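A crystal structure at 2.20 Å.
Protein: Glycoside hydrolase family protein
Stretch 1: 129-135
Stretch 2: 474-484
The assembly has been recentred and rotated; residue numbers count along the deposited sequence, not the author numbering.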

ATOM      1  N   ALA A 129     -14.297   6.567 -12.576  1.00 21.23           N
ATOM      2  CA  ALA A 129     -14.366   5.489 -11.604  1.00 23.09           C
ATOM      3  C   ALA A 129     -15.072   5.949 -10.333  1.00 29.58           C
ATOM      4  O   ALA A 129     -15.107   7.139 -10.003  1.00 25.59           O
ATOM      5  N   ILE A 130     -15.635   4.978  -9.620  1.00 21.95           N
ATOM      6  CA  ILE A 130     -16.202   5.196  -8.295  1.00 25.68           C
ATOM      7  C   ILE A 130     -15.547   4.228  -7.330  1.00 27.73           C
ATOM      8  O   ILE A 130     -15.009   3.196  -7.724  1.00 23.99           O
ATOM      9  N   ALA A 131     -15.594   4.580  -6.049  1.00 22.27           N
ATOM     10  CA  ALA A 131     -15.138   3.661  -5.022  1.00 23.78           C
ATOM     11  C   ALA A 131     -16.175   2.556  -4.822  1.00 26.93           C
ATOM     12  O   ALA A 131     -17.332   2.676  -5.233  1.00 28.36           O
ATOM     13  N   ALA A 132     -15.744   1.474  -4.170  1.00 21.75           N
ATOM     14  CA  ALA A 132     -16.592   0.299  -3.966  1.00 22.49           C
ATOM     15  C   ALA A 132     -17.529   0.437  -2.765  1.00 24.68           C
ATOM     16  O   ALA A 132     -18.169  -0.540  -2.383  1.00 20.96           O
ATOM     17  N   SER A 133     -17.633   1.620  -2.167  1.00 30.11           N
ATOM     18  CA  SER A 133     -18.525   1.840  -1.036  1.00 25.26           C
ATOM     19  C   SER A 133     -18.793   3.334  -0.931  1.00 29.62           C
ATOM     20  O   SER A 133     -17.993   4.142  -1.408  1.00 28.34           O
ATOM     21  N   PRO A 134     -19.907   3.737  -0.325  1.00 30.50           N
ATOM     22  CA  PRO A 134     -20.059   5.151   0.025  1.00 26.07           C
ATOM     23  C   PRO A 134     -18.850   5.567   0.848  1.00 26.71           C
ATOM     24  O   PRO A 134     -18.333   4.787   1.662  1.00 25.34           O
ATOM     25  N   GLY A 135     -18.386   6.793   0.627  1.00 28.22           N
ATOM     26  CA  GLY A 135     -17.106   7.207   1.174  1.00 25.98           C
ATOM     27  C   GLY A 135     -16.010   6.756   0.241  1.00 26.08           C
ATOM     28  O   GLY A 135     -16.107   6.964  -0.966  1.00 29.77           O
ATOM     29  N   GLU A 474     -23.894  -9.896  -3.075  1.00 24.29           N
ATOM     30  CA  GLU A 474     -25.128  -9.177  -2.781  1.00 28.95           C
ATOM     31  C   GLU A 474     -24.828  -7.730  -2.436  1.00 25.47           C
ATOM     32  O   GLU A 474     -25.500  -6.816  -2.914  1.00 26.01           O
ATOM     33  N   TYR A 475     -23.815  -7.503  -1.599  1.00 25.79           N
ATOM     34  CA  TYR A 475     -23.404  -6.134  -1.311  1.00 28.89           C
ATOM     35  C   TYR A 475     -23.141  -5.359  -2.603  1.00 30.97           C
ATOM     36  O   TYR A 475     -23.696  -4.280  -2.816  1.00 26.03           O
ATOM     37  N   LEU A 476     -22.311  -5.914  -3.490  1.00 30.40           N
ATOM     38  CA  LEU A 476     -21.826  -5.142  -4.633  1.00 27.14           C
ATOM     39  C   LEU A 476     -22.874  -5.030  -5.734  1.00 29.60           C
ATOM     40  O   LEU A 476     -22.956  -3.996  -6.405  1.00 27.00           O
ATOM     41  N   GLU A 477     -23.683  -6.073  -5.947  1.00 24.23           N
ATOM     42  CA  GLU A 477     -24.750  -5.947  -6.935  1.00 24.03           C
ATOM     43  C   GLU A 477     -25.722  -4.852  -6.530  1.00 25.77           C
ATOM     44  O   GLU A 477     -26.146  -4.048  -7.368  1.00 30.74           O
ATOM     45  N   HIS A 478     -26.057  -4.781  -5.243  1.00 22.25           N
ATOM     46  CA  HIS A 478     -26.925  -3.714  -4.770  1.00 23.84           C
ATOM     47  C   HIS A 478     -26.251  -2.363  -4.961  1.00 26.23           C
ATOM     48  O   HIS A 478     -26.875  -1.407  -5.435  1.00 28.10           O
ATOM     49  N   TYR A 479     -24.966  -2.273  -4.609  1.00 23.38           N
ATOM     50  CA  TYR A 479     -24.269  -0.996  -4.689  1.00 28.36           C
ATOM     51  C   TYR A 479     -24.229  -0.502  -6.124  1.00 35.39           C
ATOM     52  O   TYR A 479     -24.523   0.666  -6.404  1.00 27.87           O
ATOM     53  N   ILE A 480     -23.876  -1.391  -7.055  1.00 32.63           N
ATOM     54  CA  ILE A 480     -23.849  -1.026  -8.464  1.00 28.36           C
ATOM     55  C   ILE A 480     -25.241  -0.617  -8.939  1.00 30.23           C
ATOM     56  O   ILE A 480     -25.392   0.342  -9.708  1.00 35.68           O
ATOM     57  N   GLY A 481     -26.278  -1.309  -8.450  1.00 24.73           N
ATOM     58  CA  GLY A 481     -27.649  -0.896  -8.742  1.00 22.07           C
ATOM     59  C   GLY A 481     -27.946   0.543  -8.350  1.00 28.99           C
ATOM     60  O   GLY A 481     -28.655   1.252  -9.064  1.00 25.58           O
HETATM   61  N   MSE A 482     -27.434   0.989  -7.212  1.00 25.82           N
HETATM   62  CA  MSE A 482     -27.636   2.367  -6.802  1.00 28.89           C
HETATM   63  C   MSE A 482     -27.036   3.343  -7.808  1.00 27.63           C
HETATM   64  O   MSE A 482     -27.645   4.369  -8.102  1.00 29.97           O
ATOM     65  N   TYR A 483     -25.856   3.011  -8.360  1.00 24.71           N
ATOM     66  CA  TYR A 483     -25.221   3.920  -9.311  1.00 24.11           C
ATOM     67  C   TYR A 483     -25.854   3.844 -10.691  1.00 27.73           C
ATOM     68  O   TYR A 483     -25.897   4.854 -11.401  1.00 29.39           O
ATOM     69  N   LYS A 484     -26.375   2.675 -11.075  1.00 26.57           N
ATOM     70  CA  LYS A 484     -27.176   2.601 -12.294  1.00 27.41           C
ATOM     71  C   LYS A 484     -28.450   3.419 -12.169  1.00 28.77           C
ATOM     72  O   LYS A 484     -28.920   4.006 -13.152  1.00 29.38           O
TER

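Packing of the helix 474-484 against the end of strand 129-131 and the loop that follows it, two stretches of one chain far apart in sequence. Three tyrosines, spaced four residues apart so that they line one side of the helix, carry most of the contact. Glu-474 lies out of contact with the strand and loop. Tyr-475 (chi1 t) points toward the loop, and its OH donates a hydrogen bond to the backbone O of Ala-132 at 2.6 Å, with the acceptor near the ring plane. OH of Tyr-475 also sits 3.2 Å from CB of Ser-133, whose own hydroxyl stays within the loop: in the p rotamer, OG of Ser-133 donates to O of Pro-134 at 3.1 Å. Leu-476 (t, p) leaves the helix sideways, yet its end comes nearer, CD1 lying 4.3 Å from O of Ala-132. Glu-477 and His-478 are likewise out of contact. Tyr-479 (chi1 t), one turn after Tyr-475, has the largest covered area of any residue here. OH of Tyr-479 donates to O of Ala-131 at 2.6 Å, so the two tyrosines engage successive carbonyls where strand gives way to loop. O of Ala-132 also lies over one face of the Tyr-479 ring, while CD of Pro-134 packs 3.7 Å from CE1 of Tyr-479 and CD1 of Ile-130 lies 4.0 Å from CE2 of Tyr-479. Ile-480 (m, t) and Gly-481 make no contact across the stretches. Selenomethionine Met-482 (m, t, p) points toward the loop but stops short of contact. Tyr-483 (chi1 m) offers a ring face to Ile-130, which points toward the helix in the p, t rotamer: CD1 of Ile-130 lies 3.7 Å from the centroid of the Tyr-483 ring, 14° off its normal, a CH-pi contact. One methyl thus touches two tyrosines. Lys-484 is out of reach, its NZ hydrogen-bonded elsewhere in the structure.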

ATOM      1  CB  ALA A 129     -12.958   4.979 -11.238  1.00 20.54           C
ATOM      2  CB  ILE A 130     -17.731   5.011  -8.275  1.00 23.38           C
ATOM      3  CG1 ILE A 130     -18.086   3.581  -8.736  1.00 24.76           C
ATOM      4  CG2 ILE A 130     -18.369   6.048  -9.156  1.00 19.93           C
ATOM      5  CD1 ILE A 130     -19.588   3.254  -8.586  1.00 21.72           C
ATOM      6  CB  ALA A 131     -14.906   4.397  -3.706  1.00 22.99           C
ATOM      7  CB  ALA A 132     -15.719  -0.958  -3.830  1.00 17.23           C
ATOM      8  CB  SER A 133     -17.910   1.325   0.277  1.00 26.37           C
ATOM      9  OG  SER A 133     -16.905   2.238   0.726  1.00 33.84           O
ATOM     10  CB  PRO A 134     -21.352   5.188   0.845  1.00 29.71           C
ATOM     11  CG  PRO A 134     -22.103   3.941   0.416  1.00 29.71           C
ATOM     12  CD  PRO A 134     -21.049   2.918   0.120  1.00 27.23           C
ATOM     13  CB  GLU A 474     -25.890  -9.842  -1.627  1.00 23.18           C
ATOM     14  CG  GLU A 474     -26.465 -11.219  -1.929  1.00 33.04           C
ATOM     15  CD  GLU A 474     -27.169 -11.832  -0.708  1.00 42.48           C
ATOM     16  OE1 GLU A 474     -27.443 -11.084   0.254  1.00 40.74           O
ATOM     17  OE2 GLU A 474     -27.438 -13.055  -0.708  1.00 47.11           O
ATOM     18  CB  TYR A 475     -22.156  -6.106  -0.422  1.00 26.09           C
ATOM     19  CG  TYR A 475     -21.554  -4.726  -0.442  1.00 29.82           C
ATOM     20  CD1 TYR A 475     -22.069  -3.718   0.366  1.00 29.11           C
ATOM     21  CD2 TYR A 475     -20.515  -4.408  -1.316  1.00 26.36           C
ATOM     22  CE1 TYR A 475     -21.555  -2.454   0.325  1.00 29.23           C
ATOM     23  CE2 TYR A 475     -20.007  -3.136  -1.381  1.00 28.16           C
ATOM     24  CZ  TYR A 475     -20.515  -2.162  -0.545  1.00 28.78           C
ATOM     25  OH  TYR A 475     -19.998  -0.898  -0.603  1.00 26.06           O
ATOM     26  CB  LEU A 476     -20.515  -5.755  -5.175  1.00 21.75           C
ATOM     27  CG  LEU A 476     -19.704  -4.777  -6.056  1.00 27.70           C
ATOM     28  CD1 LEU A 476     -19.287  -3.525  -5.272  1.00 24.46           C
ATOM     29  CD2 LEU A 476     -18.483  -5.408  -6.750  1.00 22.06           C
ATOM     30  CB  GLU A 477     -25.479  -7.282  -7.133  1.00 24.39           C
ATOM     31  CG  GLU A 477     -24.607  -8.294  -7.914  1.00 27.71           C
ATOM     32  CD  GLU A 477     -25.283  -9.635  -8.154  1.00 40.82           C
ATOM     33  OE1 GLU A 477     -26.266  -9.959  -7.449  1.00 38.50           O
ATOM     34  OE2 GLU A 477     -24.812 -10.362  -9.058  1.00 46.67           O
ATOM     35  CB  HIS A 478     -27.271  -3.923  -3.297  1.00 25.27           C
ATOM     36  CG  HIS A 478     -28.260  -2.930  -2.778  1.00 34.70           C
ATOM     37  ND1 HIS A 478     -27.886  -1.720  -2.231  1.00 38.12           N
ATOM     38  CD2 HIS A 478     -29.611  -2.947  -2.770  1.00 29.77           C
ATOM     39  CE1 HIS A 478     -28.968  -1.044  -1.891  1.00 34.30           C
ATOM     40  NE2 HIS A 478     -30.028  -1.767  -2.205  1.00 33.45           N
ATOM     41  CB  TYR A 479     -22.860  -1.155  -4.140  1.00 21.81           C
ATOM     42  CG  TYR A 479     -22.018   0.099  -4.208  1.00 25.69           C
ATOM     43  CD1 TYR A 479     -22.311   1.201  -3.420  1.00 23.66           C
ATOM     44  CD2 TYR A 479     -20.905   0.164  -5.033  1.00 24.68           C
ATOM     45  CE1 TYR A 479     -21.515   2.345  -3.457  1.00 22.14           C
ATOM     46  CE2 TYR A 479     -20.097   1.302  -5.084  1.00 28.11           C
ATOM     47  CZ  TYR A 479     -20.414   2.393  -4.292  1.00 27.27           C
ATOM     48  OH  TYR A 479     -19.627   3.516  -4.344  1.00 25.80           O
ATOM     49  CB  ILE A 480     -23.259  -2.187  -9.280  1.00 26.00           C
ATOM     50  CG1 ILE A 480     -21.757  -2.291  -8.970  1.00 29.28           C
ATOM     51  CG2 ILE A 480     -23.509  -1.991 -10.784  1.00 24.60           C
ATOM     52  CD1 ILE A 480     -21.051  -3.468  -9.627  1.00 32.73           C
HETATM   53  CB  MSE A 482     -27.018   2.617  -5.417  1.00 30.03           C
HETATM   54  CG  MSE A 482     -27.783   1.945  -4.266  1.00 31.27           C
HETATM   55 SE   MSE A 482     -26.675   1.758  -2.679  1.00 35.48          SE
HETATM   56  CE  MSE A 482     -25.717   3.472  -2.767  1.00 41.93           C
ATOM     57  CB  TYR A 483     -23.712   3.658  -9.379  1.00 22.63           C
ATOM     58  CG  TYR A 483     -23.023   4.449  -8.304  1.00 29.14           C
ATOM     59  CD1 TYR A 483     -22.622   5.757  -8.534  1.00 23.17           C
ATOM     60  CD2 TYR A 483     -22.874   3.934  -7.021  1.00 28.76           C
ATOM     61  CE1 TYR A 483     -22.035   6.508  -7.535  1.00 23.80           C
ATOM     62  CE2 TYR A 483     -22.292   4.681  -6.020  1.00 27.50           C
ATOM     63  CZ  TYR A 483     -21.875   5.979  -6.284  1.00 28.31           C
ATOM     64  OH  TYR A 483     -21.293   6.730  -5.299  1.00 38.50           O
ATOM     65  CB  LYS A 484     -27.509   1.142 -12.615  1.00 29.45           C
ATOM     66  CG  LYS A 484     -26.322   0.379 -13.200  1.00 30.02           C
ATOM     67  CD  LYS A 484     -26.469  -1.099 -13.007  1.00 44.41           C
ATOM     68  CE  LYS A 484     -27.325  -1.756 -14.065  1.00 60.31           C
ATOM     69  NZ  LYS A 484     -26.911  -3.211 -14.226  1.00 72.41           N
TER